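Local structure of mnemiopsin 1 (Mnemiopsis leidyi, 5VP3) at residues F43-D48 against I56-D61; G49-D54 against K88-V93; V81-F86 against I124-N129. The protein is a calcium-regulated photoprotein of a comb jelly that probably emits light when calcium binds to its EF-hands. One frame throughout, in Å; residues are numbered along the deposited sequence.

Contact 1: F43-D48 against I56-D61; sequences FDLDTD and IMYWPD. With CD (cadmium ion), chain B.
The metal-binding loop of the first EF-hand and the helix that leaves it meet where Phe-43, the last residue of the entering helix 30-43, lies against Ile-56 and Trp-59 of helix 53-66. Ile-56 CD1 sits over one face of the phenyl ring, a CH-pi contact 4.0 Å from the ring centroid and displaced toward the rim on the CG side. Trp-59 comes instead to the edge of that ring. Trp-59 NE1 lies near the phenyl plane, 3.3 Å from Phe-43 CD1, and the phenyl and five-membered rings are inclined at 59°. The phenyl group is thus met on a face and at an edge by residues one helical turn apart. With CG anti to the carbonyl carbon (chi1 -81°), the ring is carried toward helix 53-66, although the CB bond itself does not point there.

Leu-45, the next hydrophobic residue, reaches back from the loop with both methyl groups. CD1 touches Tyr-58 CB at 4.0 Å, while CD2 meets CZ2 of Trp-59 on the benzo part of the indole.

Beyond these apolar contacts the loop turns its acids inward on a cadmium ion, which occupies what is presumably a calcium site. OD1 of Asp-44 binds it at 2.2 Å, OD1 of Asp-46 at 2.3 Å and OD1 of Asp-48 at 2.4 Å. Lys-50 O, Glu-55 and a water complete the shell; the water oxygen lies 2.7 Å from Asp-48 OD2, to which it donates a hydrogen bond. The mutual repulsion of three converging carboxylates is probably offset largely by the cation, with help from N-H groups of the loop and the bound water; the hydrophobic contacts beside them join the end of helix 30-43 and the loop to helix 53-66 without any hydrogen bond between the segments.

Contact 2: G49-D54 against K88-V93; sequences GKMTMD and KGVDPV. With CD (cadmium ion), chain B.
Val-90 lays its CG1 methyl against the backbone where strand 50-51 gives way to helix 53-66, 3.6 Å from Met-53 N and 3.8 Å from Thr-52 C. Its other methyl, CG2, meets Met-51 SD at 3.8 Å, the two side chains crossing at about a right angle. The valine therefore divides its branches between the strand's end and the first turn of the helix.

Met-53 approaches from the helix side. Its chain bends at chi2 (-57°), which places SD 4.0 Å from Val-90 CG1; farther out, CE comes within 3.4 Å of the carbonyl oxygen Val-90 O. Nearer the backbone, CG packs on Pro-92 CA at 4.0 Å.

This is the second half of the EF-hand loop, with Lys-50 O bound to the cadmium ion at 2.3 Å, held against the turn that follows helix 71-87. That helix ends in a Schellman motif at Gly-89, whose positive phi of 103° would jam a side chain against the preceding carbonyl oxygen. Strand 50-51 pairs with strand 96-97 through Met-51 and Leu-96.

The polar link is indirect: a water accepts from Met-53 N and donates to Asp-91 O, bridging the two backbones. In the same turn Asp-91 OD2 receives Val-93 N in an Asx turn, the donor standing 48° out of the carboxylate plane.

Contact 3: V81-F86 against I124-N129; sequences VHTFFF and IALLSN
Leu-127 sets one methyl over a face of Phe-84: CD2 stands 3.6 Å from the ring centroid and 10° off the ring normal, a well-centred CH-pi contact that touches all six ring carbons. CG of Phe-84, anti to the backbone N, carries the ring toward helix 123-135. At the ring's edge, near its plane, Ile-124 CG1 meets Phe-84 CE1 at 3.7 Å. Phe-84 also meets the ring of Phe-108 on helix 101-117, the planes at about 75°.

Helices 71-87 and 123-135 run nearly antiparallel here, their local axes 9.3 Å apart with 151° between their directions. Helix 71-87, which follows the exiting helix 53-66 of the first metal-binding EF-hand, is thereby packed on helix 123-135, which leads into the cadmium-binding loop that begins at Asp-136. An alanine in place of Phe-84 would probably leave Leu-127 CD2 and Ile-124 CG1 without their aromatic partner, opening a gap between the two helices.

The remaining contacts are aliphatic. The other methyl of Leu-127, CD1, lies 3.8 Å from Val-81 CG2, so the leucine spreads its fork over residues almost a turn apart. Toward the surface, Thr-83 CG2 touches Leu-126 CD2 at 4.2 Å, while Thr-83 OG1 is hydrogen-bonded to Ala-79 O within its own helix.

In the fold
Contact 3 is core, its centre about 6 Å from that of the chain, and joins two helices through carbon-to-carbon contacts, with no hydrogen bond between its segments. Contact 1, its centre about 13 Å from the chain's, is also largely buried, with Leu-45 and Tyr-58 exposed; contact 2, at about 14 Å between the same centres, is only partly buried. These two share helix 53-66 and one cadmium ion: the first supplies three carboxylates, the second a carbonyl oxygen, and a coordinating water belongs to both. Asp-44 OD2 probably hydrogen-bonds Gly-49 N between them. Helix 71-87 carries the connection inward. Ile-56 CG2 lies 3.4 Å from Phe-85 CD2. Val-90 N probably bonds to Phe-85 O.

Contact 1: F43-D48 against I56-D61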
ATOM      1  N   PHE A  43      -8.583   8.881   0.842  1.00 30.83           N
ATOM      2  CA  PHE A  43      -7.451   9.230   1.695  1.00 30.51           C
ATOM      3  C   PHE A  43      -7.424  10.725   1.982  1.00 34.82           C
ATOM      4  O   PHE A  43      -6.966  11.143   3.044  1.00 36.26           O
ATOM      5  CB  PHE A  43      -6.137   8.846   1.010  1.00 43.66           C
ATOM      6  CG  PHE A  43      -5.756   7.384   1.126  1.00 44.41           C
ATOM      7  CD1 PHE A  43      -6.079   6.637   2.235  1.00 51.25           C
ATOM      8  CD2 PHE A  43      -5.028   6.781   0.115  1.00 43.16           C
ATOM      9  CE1 PHE A  43      -5.699   5.291   2.328  1.00 56.51           C
ATOM     10  CE2 PHE A  43      -4.649   5.447   0.194  1.00 52.76           C
ATOM     11  CZ  PHE A  43      -4.970   4.707   1.311  1.00 44.03           C
ATOM     12  N   ASP A  44      -7.902  11.537   1.039  1.00 30.85           N
ATOM     13  CA  ASP A  44      -7.816  12.997   1.128  1.00 35.22           C
ATOM     14  C   ASP A  44      -8.907  13.463   2.095  1.00 46.33           C
ATOM     15  O   ASP A  44     -10.021  13.835   1.716  1.00 41.70           O
ATOM     16  CB  ASP A  44      -7.962  13.600  -0.256  1.00 36.54           C
ATOM     17  CG  ASP A  44      -7.960  15.091  -0.229  1.00 38.56           C
ATOM     18  OD1 ASP A  44      -7.618  15.639   0.833  1.00 34.00           O
ATOM     19  OD2 ASP A  44      -8.309  15.694  -1.264  1.00 30.96           O
ATOM     20  N   LEU A  45      -8.586  13.405   3.392  1.00 45.04           N
ATOM     21  CA  LEU A  45      -9.650  13.466   4.398  1.00 44.98           C
ATOM     22  C   LEU A  45     -10.336  14.826   4.421  1.00 41.26           C
ATOM     23  O   LEU A  45     -11.510  14.917   4.791  1.00 46.75           O
ATOM     24  CB  LEU A  45      -9.089  13.143   5.789  1.00 45.65           C
ATOM     25  CG  LEU A  45      -8.261  11.863   5.943  1.00 55.69           C
ATOM     26  CD1 LEU A  45      -7.462  11.932   7.237  1.00 54.32           C
ATOM     27  CD2 LEU A  45      -9.125  10.600   5.903  1.00 47.41           C
ATOM     28  N   ASP A  46      -9.633  15.886   4.039  1.00 38.39           N
ATOM     29  CA  ASP A  46     -10.209  17.219   4.040  1.00 36.78           C
ATOM     30  C   ASP A  46     -10.704  17.661   2.663  1.00 48.46           C
ATOM     31  O   ASP A  46     -11.227  18.770   2.531  1.00 47.95           O
ATOM     32  CB  ASP A  46      -9.171  18.212   4.599  1.00 44.41           C
ATOM     33  CG  ASP A  46      -7.846  18.169   3.858  1.00 41.99           C
ATOM     34  OD1 ASP A  46      -7.802  17.504   2.797  1.00 44.38           O
ATOM     35  OD2 ASP A  46      -6.860  18.779   4.351  1.00 45.08           O
ATOM     36  N   THR A  47     -10.535  16.825   1.637  1.00 48.86           N
ATOM     37  CA  THR A  47     -11.019  17.104   0.280  1.00 47.37           C
ATOM     38  C   THR A  47     -10.464  18.424  -0.267  1.00 46.64           C
ATOM     39  O   THR A  47     -11.184  19.248  -0.829  1.00 48.62           O
ATOM     40  CB  THR A  47     -12.547  17.090   0.250  1.00 48.70           C
ATOM     41  OG1 THR A  47     -13.029  16.033   1.097  1.00 57.75           O
ATOM     42  CG2 THR A  47     -13.056  16.869  -1.184  1.00 54.04           C
ATOM     43  N   ASP A  48      -9.160  18.612  -0.109  1.00 41.02           N
ATOM     44  CA  ASP A  48      -8.451  19.757  -0.668  1.00 33.78           C
ATOM     45  C   ASP A  48      -7.671  19.430  -1.940  1.00 34.29           C
ATOM     46  O   ASP A  48      -6.934  20.286  -2.422  1.00 39.86           O
ATOM     47  CB  ASP A  48      -7.487  20.333   0.381  1.00 40.94           C
ATOM     48  CG  ASP A  48      -6.254  19.432   0.630  1.00 45.03           C
ATOM     49  OD1 ASP A  48      -6.200  18.276   0.144  1.00 37.40           O
ATOM     50  OD2 ASP A  48      -5.314  19.905   1.299  1.00 41.49           O
ATOM     51  N   ILE A  56      -2.660  10.024   5.440  1.00 33.25           N
ATOM     52  CA  ILE A  56      -2.327   8.613   5.210  1.00 28.18           C
ATOM     53  C   ILE A  56      -2.252   7.836   6.527  1.00 31.82           C
ATOM     54  O   ILE A  56      -2.711   6.692   6.612  1.00 32.89           O
ATOM     55  CB  ILE A  56      -0.986   8.522   4.448  1.00 37.04           C
ATOM     56  CG1 ILE A  56      -1.096   9.019   2.999  1.00 36.29           C
ATOM     57  CG2 ILE A  56      -0.427   7.129   4.503  1.00 36.84           C
ATOM     58  CD1 ILE A  56      -2.244   8.392   2.245  1.00 49.23           C
ATOM     59  N   MET A  57      -1.652   8.434   7.556  0.70 31.95           N
ATOM     60  CA  MET A  57      -1.396   7.732   8.808  0.70 32.82           C
ATOM     61  C   MET A  57      -2.637   7.548   9.673  0.70 33.73           C
ATOM     62  O   MET A  57      -2.581   6.803  10.660  0.70 33.73           O
ATOM     63  CB  MET A  57      -0.313   8.481   9.586  0.70 31.62           C
ATOM     64  CG  MET A  57       1.010   8.491   8.847  0.70 33.76           C
ATOM     65  SD  MET A  57       1.614   6.839   8.410  0.70 34.74           S
ATOM     66  CE  MET A  57       1.423   6.035   9.996  0.70 24.84           C
ATOM     67  N   TYR A  58      -3.757   8.172   9.317  1.00 31.98           N
ATOM     68  CA  TYR A  58      -5.006   7.939  10.031  1.00 40.34           C
ATOM     69  C   TYR A  58      -5.418   6.466   9.960  1.00 38.80           C
ATOM     70  O   TYR A  58      -6.020   5.926  10.901  1.00 35.62           O
ATOM     71  CB  TYR A  58      -6.073   8.876   9.450  1.00 35.52           C
ATOM     72  CG  TYR A  58      -7.507   8.605   9.815  1.00 32.69           C
ATOM     73  CD1 TYR A  58      -8.087   9.198  10.914  1.00 35.16           C
ATOM     74  CD2 TYR A  58      -8.298   7.810   9.022  1.00 41.04           C
ATOM     75  CE1 TYR A  58      -9.413   8.970  11.234  1.00 42.06           C
ATOM     76  CE2 TYR A  58      -9.629   7.589   9.328  1.00 46.42           C
ATOM     77  CZ  TYR A  58     -10.170   8.171  10.433  1.00 41.81           C
ATOM     78  OH  TYR A  58     -11.481   7.949  10.746  1.00 57.10           O
ATOM     79  N   TRP A  59      -5.055   5.786   8.903  1.00 37.60           N
ATOM     80  CA  TRP A  59      -5.594   4.451   8.689  1.00 32.14           C
ATOM     81  C   TRP A  59      -4.847   3.401   9.503  1.00 34.87           C
ATOM     82  O   TRP A  59      -5.495   2.605  10.208  1.00 31.06           O
ATOM     83  CB  TRP A  59      -5.581   4.152   7.190  1.00 39.35           C
ATOM     84  CG  TRP A  59      -6.473   5.139   6.496  1.00 41.84           C
ATOM     85  CD1 TRP A  59      -6.072   6.242   5.821  1.00 44.12           C
ATOM     86  CD2 TRP A  59      -7.913   5.159   6.481  1.00 37.13           C
ATOM     87  NE1 TRP A  59      -7.163   6.948   5.370  1.00 46.38           N
ATOM     88  CE2 TRP A  59      -8.303   6.311   5.768  1.00 45.37           C
ATOM     89  CE3 TRP A  59      -8.905   4.331   7.013  1.00 49.53           C
ATOM     90  CZ2 TRP A  59      -9.630   6.633   5.534  1.00 39.87           C
ATOM     91  CZ3 TRP A  59     -10.226   4.662   6.797  1.00 46.84           C
ATOM     92  CH2 TRP A  59     -10.574   5.809   6.048  1.00 37.11           C
ATOM     93  N   PRO A  60      -3.510   3.358   9.450  1.00 30.33           N
ATOM     94  CA  PRO A  60      -2.792   2.444  10.350  1.00 30.04           C
ATOM     95  C   PRO A  60      -3.036   2.775  11.789  1.00 29.01           C
ATOM     96  O   PRO A  60      -3.082   1.872  12.625  1.00 31.39           O
ATOM     97  CB  PRO A  60      -1.321   2.644   9.982  1.00 28.88           C
ATOM     98  CG  PRO A  60      -1.270   3.952   9.203  1.00 28.28           C
ATOM     99  CD  PRO A  60      -2.585   4.029   8.515  1.00 34.05           C
ATOM    100  N   ASP A  61      -3.220   4.053  12.115  1.00 34.30           N
ATOM    101  CA  ASP A  61      -3.522   4.378  13.498  1.00 37.91           C
ATOM    102  C   ASP A  61      -4.875   3.802  13.898  1.00 31.21           C
ATOM    103  O   ASP A  61      -5.044   3.363  15.041  1.00 33.29           O
ATOM    104  CB  ASP A  61      -3.452   5.895  13.726  1.00 36.17           C
ATOM    105  CG  ASP A  61      -3.726   6.277  15.167  1.00 31.83           C
ATOM    106  OD1 ASP A  61      -2.840   6.060  16.036  1.00 33.61           O
ATOM    107  OD2 ASP A  61      -4.848   6.761  15.423  1.00 29.07           O
TER
HETATM  108 CD    CD B 301      -5.943  16.587   1.834  1.00 34.09          CD
HETATM  109  O   HOH W   1      -4.157  17.999   2.772  1.00 39.62           O

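Contact 2: G49-D54 against K88-V93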
ATOM      1  N   GLY A  49      -7.781  18.213  -2.478  1.00 28.75           N
ATOM      2  CA  GLY A  49      -6.994  17.854  -3.646  1.00 32.80           C
ATOM      3  C   GLY A  49      -5.545  17.519  -3.388  1.00 31.59           C
ATOM      4  O   GLY A  49      -4.772  17.386  -4.344  1.00 30.13           O
ATOM      5  N   LYS A  50      -5.152  17.375  -2.138  1.00 36.25           N
ATOM      6  CA  LYS A  50      -3.804  16.998  -1.763  1.00 33.56           C
ATOM      7  C   LYS A  50      -3.873  15.814  -0.801  1.00 31.69           C
ATOM      8  O   LYS A  50      -4.750  15.735   0.063  1.00 31.67           O
ATOM      9  CB  LYS A  50      -3.075  18.173  -1.116  1.00 41.26           C
ATOM     10  CG  LYS A  50      -1.599  17.947  -0.858  1.00 40.26           C
ATOM     11  CD  LYS A  50      -0.885  19.249  -0.377  1.00 37.12           C
ATOM     12  CE  LYS A  50      -1.398  19.753   1.009  1.00 47.09           C
ATOM     13  NZ  LYS A  50      -0.931  21.162   1.306  1.00 53.13           N
ATOM     14  N   MET A  51      -2.957  14.889  -0.969  1.00 29.50           N
ATOM     15  CA  MET A  51      -2.738  13.829  -0.007  1.00 32.96           C
ATOM     16  C   MET A  51      -1.507  14.172   0.836  1.00 31.44           C
ATOM     17  O   MET A  51      -0.456  14.506   0.283  1.00 25.71           O
ATOM     18  CB  MET A  51      -2.556  12.522  -0.763  1.00 40.12           C
ATOM     19  CG  MET A  51      -2.549  11.307   0.081  1.00 50.39           C
ATOM     20  SD  MET A  51      -2.123   9.908  -0.992  1.00 58.51           S
ATOM     21  CE  MET A  51      -3.692   9.765  -1.811  1.00 32.30           C
ATOM     22  N   THR A  52      -1.646  14.125   2.163  1.00 30.81           N
ATOM     23  CA  THR A  52      -0.535  14.349   3.087  1.00 35.45           C
ATOM     24  C   THR A  52      -0.259  13.090   3.916  1.00 31.61           C
ATOM     25  O   THR A  52      -1.121  12.233   4.089  1.00 35.46           O
ATOM     26  CB  THR A  52      -0.831  15.473   4.066  1.00 27.67           C
ATOM     27  OG1 THR A  52      -1.936  15.049   4.875  1.00 34.22           O
ATOM     28  CG2 THR A  52      -1.185  16.793   3.341  1.00 33.72           C
ATOM     29  N   MET A  53       0.944  13.011   4.478  1.00 33.46           N
ATOM     30  CA  MET A  53       1.263  11.908   5.374  1.00 30.83           C
ATOM     31  C   MET A  53       0.327  11.854   6.561  1.00 31.34           C
ATOM     32  O   MET A  53      -0.040  10.763   7.024  1.00 31.29           O
ATOM     33  CB  MET A  53       2.688  12.031   5.884  1.00 38.49           C
ATOM     34  CG  MET A  53       3.711  11.509   4.939  1.00 38.90           C
ATOM     35  SD  MET A  53       3.501   9.776   4.456  1.00 34.89           S
ATOM     36  CE  MET A  53       5.203   9.671   3.770  1.00 41.90           C
ATOM     37  N   ASP A  54      -0.041  13.010   7.103  1.00 31.78           N
ATOM     38  CA  ASP A  54      -0.954  13.004   8.240  1.00 33.84           C
ATOM     39  C   ASP A  54      -2.256  12.314   7.886  1.00 39.50           C
ATOM     40  O   ASP A  54      -2.810  11.553   8.685  1.00 34.78           O
ATOM     41  CB  ASP A  54      -1.208  14.422   8.726  1.00 43.90           C
ATOM     42  CG  ASP A  54      -0.193  14.839   9.731  1.00 50.35           C
ATOM     43  OD1 ASP A  54      -0.315  14.411  10.904  1.00 62.54           O
ATOM     44  OD2 ASP A  54       0.749  15.531   9.319  1.00 51.53           O
ATOM     45  N   LYS A  88       5.446   6.185  -2.891  1.00 25.10           N
ATOM     46  CA  LYS A  88       4.277   6.473  -3.720  1.00 23.20           C
ATOM     47  C   LYS A  88       4.132   7.945  -4.040  1.00 29.22           C
ATOM     48  O   LYS A  88       3.140   8.308  -4.653  1.00 22.45           O
ATOM     49  CB  LYS A  88       2.975   6.041  -3.028  1.00 30.87           C
ATOM     50  CG  LYS A  88       2.687   4.521  -2.984  1.00 28.60           C
ATOM     51  CD  LYS A  88       1.915   4.050  -4.169  1.00 43.91           C
ATOM     52  CE  LYS A  88       0.925   2.957  -3.782  1.00 42.27           C
ATOM     53  NZ  LYS A  88       0.642   2.083  -4.933  1.00 46.94           N
ATOM     54  N   GLY A  89       5.060   8.796  -3.614  1.00 29.78           N
ATOM     55  CA  GLY A  89       5.049  10.203  -3.983  1.00 27.96           C
ATOM     56  C   GLY A  89       4.550  11.161  -2.926  1.00 35.28           C
ATOM     57  O   GLY A  89       4.549  12.369  -3.174  1.00 26.86           O
ATOM     58  N   VAL A  90       4.135  10.674  -1.756  1.00 26.33           N
ATOM     59  CA  VAL A  90       3.651  11.565  -0.706  1.00 27.46           C
ATOM     60  C   VAL A  90       4.847  12.164   0.003  1.00 31.89           C
ATOM     61  O   VAL A  90       5.404  11.572   0.935  1.00 30.06           O
ATOM     62  CB  VAL A  90       2.725  10.843   0.285  1.00 25.02           C
ATOM     63  CG1 VAL A  90       2.102  11.833   1.265  1.00 28.23           C
ATOM     64  CG2 VAL A  90       1.629  10.139  -0.480  1.00 31.60           C
ATOM     65  N   ASP A  91       5.276  13.321  -0.466  1.00 30.41           N
ATOM     66  CA  ASP A  91       6.320  14.064   0.226  1.00 29.16           C
ATOM     67  C   ASP A  91       5.880  14.409   1.648  1.00 26.12           C
ATOM     68  O   ASP A  91       4.752  14.875   1.845  1.00 33.78           O
ATOM     69  CB  ASP A  91       6.629  15.340  -0.538  1.00 32.69           C
ATOM     70  CG  ASP A  91       7.917  15.942  -0.099  1.00 40.61           C
ATOM     71  OD1 ASP A  91       8.954  15.375  -0.499  1.00 38.49           O
ATOM     72  OD2 ASP A  91       7.876  16.924   0.683  1.00 40.57           O
ATOM     73  N   PRO A  92       6.724  14.207   2.661  1.00 34.24           N
ATOM     74  CA  PRO A  92       6.264  14.486   4.043  1.00 36.05           C
ATOM     75  C   PRO A  92       6.049  15.958   4.300  1.00 34.14           C
ATOM     76  O   PRO A  92       5.405  16.317   5.299  1.00 39.03           O
ATOM     77  CB  PRO A  92       7.386  13.913   4.934  1.00 40.41           C
ATOM     78  CG  PRO A  92       8.631  13.921   4.046  1.00 38.30           C
ATOM     79  CD  PRO A  92       8.131  13.784   2.593  1.00 31.40           C
ATOM     80  N   VAL A  93       6.576  16.814   3.438  1.00 32.14           N
ATOM     81  CA  VAL A  93       6.381  18.262   3.536  1.00 37.55           C
ATOM     82  C   VAL A  93       5.338  18.770   2.540  1.00 32.75           C
ATOM     83  O   VAL A  93       4.466  19.558   2.888  1.00 35.21           O
ATOM     84  CB  VAL A  93       7.729  18.981   3.325  1.00 38.35           C
ATOM     85  CG1 VAL A  93       7.495  20.468   3.133  1.00 52.84           C
ATOM     86  CG2 VAL A  93       8.692  18.716   4.532  1.00 41.14           C
TER
HETATM   87 CD    CD B 301      -5.943  16.587   1.834  1.00 34.09          CD
HETATM   88  O   HOH W   2       2.831  15.061   3.736  1.00 31.72           O
HETATM   89  O   HOH W   1      -4.157  17.999   2.772  1.00 39.62           O

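Contact 3: V81-F86 against I124-N129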
ATOM      1  N   VAL A  81       4.544   2.107   6.603  1.00 23.27           N
ATOM      2  CA  VAL A  81       3.573   2.945   5.930  1.00 21.64           C
ATOM      3  C   VAL A  81       4.232   4.228   5.471  1.00 21.56           C
ATOM      4  O   VAL A  81       3.999   4.689   4.356  1.00 27.43           O
ATOM      5  CB  VAL A  81       2.362   3.231   6.844  1.00 27.27           C
ATOM      6  CG1 VAL A  81       1.428   4.187   6.191  1.00 25.65           C
ATOM      7  CG2 VAL A  81       1.608   1.968   7.120  1.00 23.00           C
ATOM      8  N   HIS A  82       5.086   4.811   6.299  1.00 22.59           N
ATOM      9  CA  HIS A  82       5.761   6.038   5.892  1.00 28.39           C
ATOM     10  C   HIS A  82       6.622   5.794   4.663  1.00 21.69           C
ATOM     11  O   HIS A  82       6.641   6.601   3.727  1.00 26.59           O
ATOM     12  CB  HIS A  82       6.659   6.556   7.004  1.00 33.23           C
ATOM     13  CG  HIS A  82       5.988   7.459   7.953  1.00 35.37           C
ATOM     14  ND1 HIS A  82       5.139   7.004   8.936  1.00 50.20           N
ATOM     15  CD2 HIS A  82       6.065   8.799   8.099  1.00 42.71           C
ATOM     16  CE1 HIS A  82       4.725   8.034   9.656  1.00 50.70           C
ATOM     17  NE2 HIS A  82       5.274   9.130   9.169  1.00 45.80           N
ATOM     18  N   THR A  83       7.393   4.716   4.678  1.00 25.43           N
ATOM     19  CA  THR A  83       8.283   4.444   3.560  1.00 20.76           C
ATOM     20  C   THR A  83       7.475   4.183   2.306  1.00 28.88           C
ATOM     21  O   THR A  83       7.788   4.700   1.225  1.00 25.50           O
ATOM     22  CB  THR A  83       9.162   3.235   3.875  1.00 21.93           C
ATOM     23  OG1 THR A  83       9.963   3.493   5.028  1.00 29.23           O
ATOM     24  CG2 THR A  83      10.061   2.900   2.693  1.00 28.02           C
ATOM     25  N   PHE A  84       6.432   3.364   2.438  1.00 24.09           N
ATOM     26  CA  PHE A  84       5.592   3.020   1.302  1.00 29.17           C
ATOM     27  C   PHE A  84       5.011   4.270   0.663  1.00 20.45           C
ATOM     28  O   PHE A  84       5.123   4.462  -0.554  1.00 27.12           O
ATOM     29  CB  PHE A  84       4.476   2.070   1.745  1.00 25.10           C
ATOM     30  CG  PHE A  84       3.686   1.479   0.597  1.00 25.31           C
ATOM     31  CD1 PHE A  84       4.225   0.488  -0.191  1.00 27.75           C
ATOM     32  CD2 PHE A  84       2.395   1.897   0.350  1.00 24.44           C
ATOM     33  CE1 PHE A  84       3.493  -0.072  -1.209  1.00 32.18           C
ATOM     34  CE2 PHE A  84       1.641   1.349  -0.668  1.00 24.05           C
ATOM     35  CZ  PHE A  84       2.180   0.367  -1.460  1.00 26.18           C
ATOM     36  N   PHE A  85       4.421   5.158   1.458  1.00 23.68           N
ATOM     37  CA  PHE A  85       3.742   6.278   0.816  1.00 23.21           C
ATOM     38  C   PHE A  85       4.720   7.351   0.358  1.00 30.17           C
ATOM     39  O   PHE A  85       4.491   7.986  -0.673  1.00 25.27           O
ATOM     40  CB  PHE A  85       2.620   6.813   1.724  1.00 24.29           C
ATOM     41  CG  PHE A  85       1.382   5.973   1.632  1.00 31.35           C
ATOM     42  CD1 PHE A  85       0.475   6.196   0.614  1.00 31.01           C
ATOM     43  CD2 PHE A  85       1.192   4.898   2.477  1.00 28.12           C
ATOM     44  CE1 PHE A  85      -0.643   5.404   0.472  1.00 37.24           C
ATOM     45  CE2 PHE A  85       0.064   4.097   2.354  1.00 31.52           C
ATOM     46  CZ  PHE A  85      -0.849   4.351   1.326  1.00 38.80           C
ATOM     47  N   PHE A  86       5.856   7.498   1.024  1.00 27.50           N
ATOM     48  CA  PHE A  86       6.926   8.327   0.474  1.00 28.77           C
ATOM     49  C   PHE A  86       7.326   7.851  -0.914  1.00 30.62           C
ATOM     50  O   PHE A  86       7.534   8.655  -1.833  1.00 28.80           O
ATOM     51  CB  PHE A  86       8.132   8.289   1.420  1.00 27.96           C
ATOM     52  CG  PHE A  86       9.244   9.216   1.048  1.00 35.90           C
ATOM     53  CD1 PHE A  86       8.994  10.534   0.695  1.00 31.94           C
ATOM     54  CD2 PHE A  86      10.567   8.777   1.118  1.00 39.53           C
ATOM     55  CE1 PHE A  86      10.041  11.390   0.380  1.00 40.76           C
ATOM     56  CE2 PHE A  86      11.611   9.616   0.820  1.00 41.55           C
ATOM     57  CZ  PHE A  86      11.352  10.926   0.434  1.00 37.11           C
ATOM     58  N   ILE A 124       6.321  -3.289  -1.134  1.00 25.42           N
ATOM     59  CA  ILE A 124       5.002  -3.848  -0.852  1.00 28.54           C
ATOM     60  C   ILE A 124       5.121  -4.961   0.167  1.00 27.43           C
ATOM     61  O   ILE A 124       4.271  -5.098   1.040  1.00 24.72           O
ATOM     62  CB  ILE A 124       4.324  -4.376  -2.118  1.00 33.92           C
ATOM     63  CG1 ILE A 124       4.047  -3.243  -3.096  1.00 30.63           C
ATOM     64  CG2 ILE A 124       3.004  -5.085  -1.727  1.00 31.17           C
ATOM     65  CD1 ILE A 124       3.461  -3.720  -4.438  1.00 41.10           C
ATOM     66  N   ALA A 125       6.160  -5.796   0.042  1.00 29.31           N
ATOM     67  CA  ALA A 125       6.365  -6.877   1.005  1.00 25.88           C
ATOM     68  C   ALA A 125       6.707  -6.325   2.370  1.00 26.83           C
ATOM     69  O   ALA A 125       6.264  -6.858   3.388  1.00 33.32           O
ATOM     70  CB  ALA A 125       7.473  -7.816   0.526  1.00 31.99           C
ATOM     71  N   LEU A 126       7.512  -5.268   2.413  1.00 23.78           N
ATOM     72  CA  LEU A 126       7.779  -4.587   3.677  1.00 29.36           C
ATOM     73  C   LEU A 126       6.476  -4.132   4.348  1.00 26.06           C
ATOM     74  O   LEU A 126       6.286  -4.300   5.559  1.00 30.12           O
ATOM     75  CB  LEU A 126       8.715  -3.382   3.427  1.00 26.73           C
ATOM     76  CG  LEU A 126       8.847  -2.319   4.533  1.00 33.34           C
ATOM     77  CD1 LEU A 126       9.665  -2.849   5.700  1.00 46.99           C
ATOM     78  CD2 LEU A 126       9.494  -1.082   4.047  1.00 31.18           C
ATOM     79  N   LEU A 127       5.582  -3.505   3.585  1.00 23.19           N
ATOM     80  CA  LEU A 127       4.317  -3.042   4.161  1.00 26.08           C
ATOM     81  C   LEU A 127       3.473  -4.220   4.639  1.00 24.47           C
ATOM     82  O   LEU A 127       2.889  -4.190   5.725  1.00 22.42           O
ATOM     83  CB  LEU A 127       3.568  -2.234   3.111  1.00 23.99           C
ATOM     84  CG  LEU A 127       2.220  -1.611   3.436  1.00 28.33           C
ATOM     85  CD1 LEU A 127       2.426  -0.508   4.384  1.00 23.39           C
ATOM     86  CD2 LEU A 127       1.545  -1.073   2.200  1.00 26.04           C
ATOM     87  N   SER A 128       3.428  -5.290   3.857  1.00 25.46           N
ATOM     88  CA  SER A 128       2.594  -6.432   4.219  1.00 24.96           C
ATOM     89  C   SER A 128       3.116  -7.120   5.468  1.00 26.76           C
ATOM     90  O   SER A 128       2.335  -7.457   6.370  1.00 25.71           O
ATOM     91  CB  SER A 128       2.535  -7.404   3.040  1.00 28.53           C
ATOM     92  OG  SER A 128       1.776  -8.539   3.339  1.00 31.83           O
ATOM     93  N   ASN A 129       4.432  -7.339   5.552  1.00 24.82           N
ATOM     94  CA  ASN A 129       4.993  -8.033   6.709  1.00 30.19           C
ATOM     95  C   ASN A 129       4.948  -7.200   7.990  1.00 38.12           C
ATOM     96  O   ASN A 129       4.904  -7.772   9.098  1.00 26.36           O
ATOM     97  CB  ASN A 129       6.418  -8.473   6.377  1.00 26.86           C
ATOM     98  CG  ASN A 129       6.420  -9.714   5.472  1.00 38.57           C
ATOM     99  OD1 ASN A 129       5.685 -10.660   5.720  1.00 36.31           O
ATOM    100  ND2 ASN A 129       7.197  -9.691   4.408  1.00 31.34           N
TER